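Local coordinates for protein amino acid amide racemase (Ochrobactrum anthropi, PDB 6GIO) that belongs to the class-III aminotransferase family of fold-type I enzymes and binds pyridoxal-5'-phosphate, at residues R321-R332 / L402-A413. Numbering follows the deposited sequence.
Sequences RSERVGGIFADR and LTLTEPEIDEAA
Two helices run roughly parallel where residues 321-332 of helix 318-339 lie beside residues 406-413 of helix 406-424, and R321 ties the first to the loop that leads into the second. Its chain runs extended from CG to NE, CG anti to the backbone N (chi1 -171°), and delivers the guanidinium end-on to one carbonyl: NH1 lies 2.8 Å and NH2 2.7 Å from L404 O. Both N-H groups come in from the same face of that carbonyl, while the oxygen itself sits in the guanidinium plane. V325 CG2 covers one face of the R321 guanidinium, directly over its centre. Next to it a water donates to S322 OG and to L402 O; S322 OG is also bonded to L318 O.

One turn along, R324 bends at chi3 (70°) and crosses E406 at about a right angle. This salt bridge again puts two nitrogens on a single oxygen, NH1 at 2.8 Å from E406 OE2 and NH2 at 3.2 Å, with the guanidinium turned 53° from the carboxylate. The second helix starts with a capping box: T405 N reaches E408 OE1 at 2.9 Å, and E408 N returns to T405 OG1.

Both helices belong to the smaller domain of the fold-type I architecture, built from the two ends of the chain. Between them lies I409, whose CD1 presses on V325 CG1 at 3.5 Å, tighter than ordinary carbon contact. Its CG2 branch points the other way along the interface, against F329 CB and CD1. A412 CB touches the ring's far end, 3.8 Å from F329 CZ. L404 and E408 also touch L45 of strand 43-46. At the C-terminal end of the two segments, A413 CB lies over one face of the R332 guanidinium.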
loop_
_atom_site.group_PDB
_atom_site.type_symbol
_atom_site.label_atom_id
_atom_site.label_comp_id
_atom_site.label_asym_id
_atom_site.label_seq_id
_atom_site.Cartn_x
_atom_site.Cartn_y
_atom_site.Cartn_z
ATOM N N ARG C 321 15.008 -26.893 0.661
ATOM C CA ARG C 321 16.079 -26.505 -0.235
ATOM C C ARG C 321 16.888 -25.286 0.253
ATOM O O ARG C 321 18.116 -25.274 0.161
ATOM C CB ARG C 321 15.540 -26.276 -1.629
ATOM C CG ARG C 321 16.643 -26.084 -2.640
ATOM C CD ARG C 321 16.111 -25.883 -4.038
ATOM N NE ARG C 321 17.219 -25.726 -4.981
ATOM C CZ ARG C 321 17.808 -24.575 -5.332
ATOM N NH1 ARG C 321 17.440 -23.404 -4.844
ATOM N NH2 ARG C 321 18.812 -24.597 -6.174
ATOM N N SER C 322 16.211 -24.277 0.798
ATOM C CA SER C 322 16.893 -23.049 1.197
ATOM C C SER C 322 17.859 -23.308 2.385
ATOM O O SER C 322 18.944 -22.713 2.452
ATOM C CB SER C 322 15.875 -21.954 1.530
ATOM O OG SER C 322 15.067 -21.656 0.407
ATOM N N GLU C 323 17.486 -24.184 3.319
ATOM C CA GLU C 323 18.444 -24.616 4.349
ATOM C C GLU C 323 19.720 -25.188 3.739
ATOM O O GLU C 323 20.822 -24.851 4.159
ATOM C CB GLU C 323 17.851 -25.695 5.263
ATOM C CG GLU C 323 18.864 -26.287 6.225
ATOM C CD GLU C 323 18.189 -26.970 7.404
ATOM O OE1 GLU C 323 17.665 -28.088 7.245
ATOM O OE2 GLU C 323 18.170 -26.397 8.506
ATOM N N ARG C 324 19.560 -26.074 2.762
ATOM C CA ARG C 324 20.704 -26.767 2.174
ATOM C C ARG C 324 21.556 -25.806 1.327
ATOM O O ARG C 324 22.748 -25.687 1.522
ATOM C CB ARG C 324 20.223 -28.008 1.392
ATOM C CG ARG C 324 21.330 -28.854 0.746
ATOM C CD ARG C 324 20.755 -29.990 -0.087
ATOM N NE ARG C 324 20.095 -29.519 -1.315
ATOM C CZ ARG C 324 20.734 -29.133 -2.422
ATOM N NH1 ARG C 324 22.066 -29.131 -2.475
ATOM N NH2 ARG C 324 20.040 -28.715 -3.474
ATOM N N VAL C 325 20.915 -25.072 0.436
ATOM C CA VAL C 325 21.585 -24.199 -0.536
ATOM C C VAL C 325 22.148 -22.941 0.165
ATOM O O VAL C 325 23.263 -22.474 -0.131
ATOM C CB VAL C 325 20.551 -23.907 -1.676
ATOM C CG1 VAL C 325 20.633 -22.520 -2.273
ATOM C CG2 VAL C 325 20.652 -24.992 -2.745
ATOM N N GLY C 326 21.362 -22.383 1.088
ATOM C CA GLY C 326 21.833 -21.316 1.943
ATOM C C GLY C 326 23.042 -21.705 2.795
ATOM O O GLY C 326 23.932 -20.888 3.023
ATOM N N GLY C 327 23.068 -22.941 3.276
ATOM C CA GLY C 327 24.244 -23.473 4.004
ATOM C C GLY C 327 25.508 -23.501 3.150
ATOM O O GLY C 327 26.569 -23.017 3.582
ATOM N N ILE C 328 25.401 -24.058 1.941
ATOM C CA ILE C 328 26.512 -23.993 0.957
ATOM C C ILE C 328 26.985 -22.548 0.707
ATOM O O ILE C 328 28.193 -22.263 0.746
ATOM C CB ILE C 328 26.145 -24.688 -0.380
ATOM C CG1 ILE C 328 25.815 -26.181 -0.134
ATOM C CG2 ILE C 328 27.259 -24.510 -1.407
ATOM C CD1 ILE C 328 24.988 -26.816 -1.236
ATOM N N PHE C 329 26.037 -21.628 0.469
ATOM C CA PHE C 329 26.375 -20.222 0.166
ATOM C C PHE C 329 27.064 -19.585 1.372
ATOM O O PHE C 329 28.106 -18.945 1.238
ATOM C CB PHE C 329 25.111 -19.417 -0.214
ATOM C CG PHE C 329 25.387 -18.025 -0.765
ATOM C CD1 PHE C 329 26.655 -17.637 -1.203
ATOM C CD2 PHE C 329 24.351 -17.117 -0.889
ATOM C CE1 PHE C 329 26.888 -16.369 -1.707
ATOM C CE2 PHE C 329 24.570 -15.843 -1.411
ATOM C CZ PHE C 329 25.840 -15.467 -1.817
ATOM N N ALA C 330 26.478 -19.779 2.550
ATOM C CA ALA C 330 27.019 -19.207 3.780
ATOM C C ALA C 330 28.471 -19.687 4.015
ATOM O O ALA C 330 29.351 -18.903 4.381
ATOM C CB ALA C 330 26.117 -19.536 4.993
ATOM N N ASP C 331 28.711 -20.976 3.803
ATOM C CA ASP C 331 30.041 -21.552 4.023
ATOM C C ASP C 331 31.079 -21.027 3.050
ATOM O O ASP C 331 32.181 -20.712 3.488
ATOM C CB ASP C 331 29.975 -23.080 4.032
ATOM C CG ASP C 331 29.297 -23.606 5.278
ATOM O OD1 ASP C 331 29.362 -22.895 6.325
ATOM O OD2 ASP C 331 28.723 -24.719 5.225
ATOM N N ARG C 332 30.715 -20.861 1.775
ATOM C CA ARG C 332 31.605 -20.168 0.800
ATOM C C ARG C 332 31.997 -18.801 1.331
ATOM O O ARG C 332 33.150 -18.447 1.379
ATOM C CB ARG C 332 30.961 -20.020 -0.591
ATOM C CG ARG C 332 30.711 -21.339 -1.313
ATOM C CD ARG C 332 31.991 -22.017 -1.831
ATOM N NE ARG C 332 32.802 -21.091 -2.639
ATOM C CZ ARG C 332 32.690 -20.912 -3.956
ATOM N NH1 ARG C 332 31.826 -21.627 -4.655
ATOM N NH2 ARG C 332 33.446 -20.025 -4.586
ATOM N N LEU C 402 14.685 -17.728 -3.920
ATOM C CA LEU C 402 14.780 -19.053 -3.366
ATOM C C LEU C 402 15.150 -20.074 -4.445
ATOM O O LEU C 402 15.536 -21.204 -4.147
ATOM C CB LEU C 402 13.429 -19.432 -2.750
ATOM C CG LEU C 402 12.988 -18.575 -1.551
ATOM C CD1 LEU C 402 11.862 -19.258 -0.762
ATOM C CD2 LEU C 402 14.140 -18.297 -0.623
ATOM N N THR C 403 15.014 -19.657 -5.700
ATOM C CA THR C 403 15.352 -20.483 -6.839
ATOM C C THR C 403 16.817 -20.382 -7.241
ATOM O O THR C 403 17.204 -20.898 -8.289
ATOM C CB THR C 403 14.485 -20.061 -8.042
ATOM O OG1 THR C 403 14.544 -18.643 -8.177
ATOM C CG2 THR C 403 13.013 -20.488 -7.800
ATOM N N LEU C 404 17.627 -19.735 -6.413
ATOM C CA LEU C 404 19.052 -19.613 -6.666
ATOM C C LEU C 404 19.683 -21.003 -6.914
ATOM O O LEU C 404 19.477 -21.949 -6.134
ATOM C CB LEU C 404 19.738 -18.899 -5.502
ATOM C CG LEU C 404 21.193 -18.471 -5.737
ATOM C CD1 LEU C 404 21.307 -17.318 -6.730
ATOM C CD2 LEU C 404 21.862 -18.126 -4.414
ATOM N N THR C 405 20.440 -21.127 -8.005
ATOM C CA THR C 405 21.063 -22.446 -8.348
ATOM C C THR C 405 22.448 -22.610 -7.721
ATOM O O THR C 405 23.074 -21.632 -7.283
ATOM C CB THR C 405 21.165 -22.671 -9.872
ATOM O OG1 THR C 405 22.099 -21.754 -10.444
ATOM C CG2 THR C 405 19.821 -22.487 -10.521
ATOM N N GLU C 406 22.937 -23.845 -7.679
ATOM C CA GLU C 406 24.292 -24.081 -7.159
ATOM C C GLU C 406 25.400 -23.437 -7.997
ATOM O O GLU C 406 26.301 -22.850 -7.435
ATOM C CB GLU C 406 24.524 -25.548 -6.835
ATOM C CG GLU C 406 23.683 -25.954 -5.624
ATOM C CD GLU C 406 23.808 -27.417 -5.218
ATOM O OE1 GLU C 406 24.939 -27.925 -5.117
ATOM O OE2 GLU C 406 22.761 -28.043 -4.948
ATOM N N PRO C 407 25.298 -23.455 -9.331
ATOM C CA PRO C 407 26.278 -22.678 -10.107
ATOM C C PRO C 407 26.244 -21.195 -9.825
ATOM O O PRO C 407 27.283 -20.532 -9.883
ATOM C CB PRO C 407 25.870 -22.943 -11.558
ATOM C CG PRO C 407 25.243 -24.314 -11.493
ATOM C CD PRO C 407 24.526 -24.379 -10.184
ATOM N N GLU C 408 25.056 -20.667 -9.554
ATOM C CA GLU C 408 24.931 -19.257 -9.220
ATOM C C GLU C 408 25.533 -18.959 -7.842
ATOM O O GLU C 408 26.093 -17.888 -7.622
ATOM C CB GLU C 408 23.475 -18.817 -9.318
ATOM C CG GLU C 408 23.001 -18.685 -10.741
ATOM C CD GLU C 408 21.506 -18.594 -10.872
ATOM O OE1 GLU C 408 20.774 -18.961 -9.924
ATOM O OE2 GLU C 408 21.070 -18.179 -11.969
ATOM N N ILE C 409 25.455 -19.900 -6.913
ATOM C CA ILE C 409 26.156 -19.723 -5.635
ATOM C C ILE C 409 27.663 -19.547 -5.839
ATOM O O ILE C 409 28.243 -18.651 -5.228
ATOM C CB ILE C 409 25.847 -20.847 -4.626
ATOM C CG1 ILE C 409 24.397 -20.735 -4.175
ATOM C CG2 ILE C 409 26.751 -20.733 -3.400
ATOM C CD1 ILE C 409 23.874 -21.933 -3.406
ATOM N N ASP C 410 28.298 -20.365 -6.701
ATOM C CA ASP C 410 29.749 -20.185 -7.003
ATOM C C ASP C 410 30.027 -18.858 -7.674
ATOM O O ASP C 410 31.050 -18.251 -7.420
ATOM C CB ASP C 410 30.342 -21.265 -7.960
ATOM C CG ASP C 410 30.346 -22.659 -7.376
ATOM O OD1 ASP C 410 30.437 -22.794 -6.138
ATOM O OD2 ASP C 410 30.270 -23.636 -8.175
ATOM N N GLU C 411 29.161 -18.448 -8.598
ATOM C CA GLU C 411 29.345 -17.174 -9.299
ATOM C C GLU C 411 29.236 -15.996 -8.320
ATOM O O GLU C 411 29.970 -14.982 -8.422
ATOM C CB GLU C 411 28.297 -17.020 -10.397
ATOM C CG GLU C 411 28.431 -15.732 -11.168
ATOM C CD GLU C 411 27.307 -15.489 -12.148
ATOM O OE1 GLU C 411 26.310 -16.254 -12.153
ATOM O OE2 GLU C 411 27.423 -14.507 -12.927
ATOM N N ALA C 412 28.306 -16.136 -7.381
ATOM C CA ALA C 412 28.113 -15.133 -6.337
ATOM C C ALA C 412 29.327 -14.967 -5.420
ATOM O O ALA C 412 29.817 -13.854 -5.171
ATOM C CB ALA C 412 26.869 -15.490 -5.519
ATOM N N ALA C 413 29.767 -16.081 -4.861
ATOM C CA ALA C 413 30.905 -16.107 -3.956
ATOM C C ALA C 413 32.149 -15.543 -4.636
ATOM O O ALA C 413 32.942 -14.799 -4.038
ATOM C CB ALA C 413 31.145 -17.521 -3.522
HETATM O O HOH W 1 15.352 -22.847 -2.268
#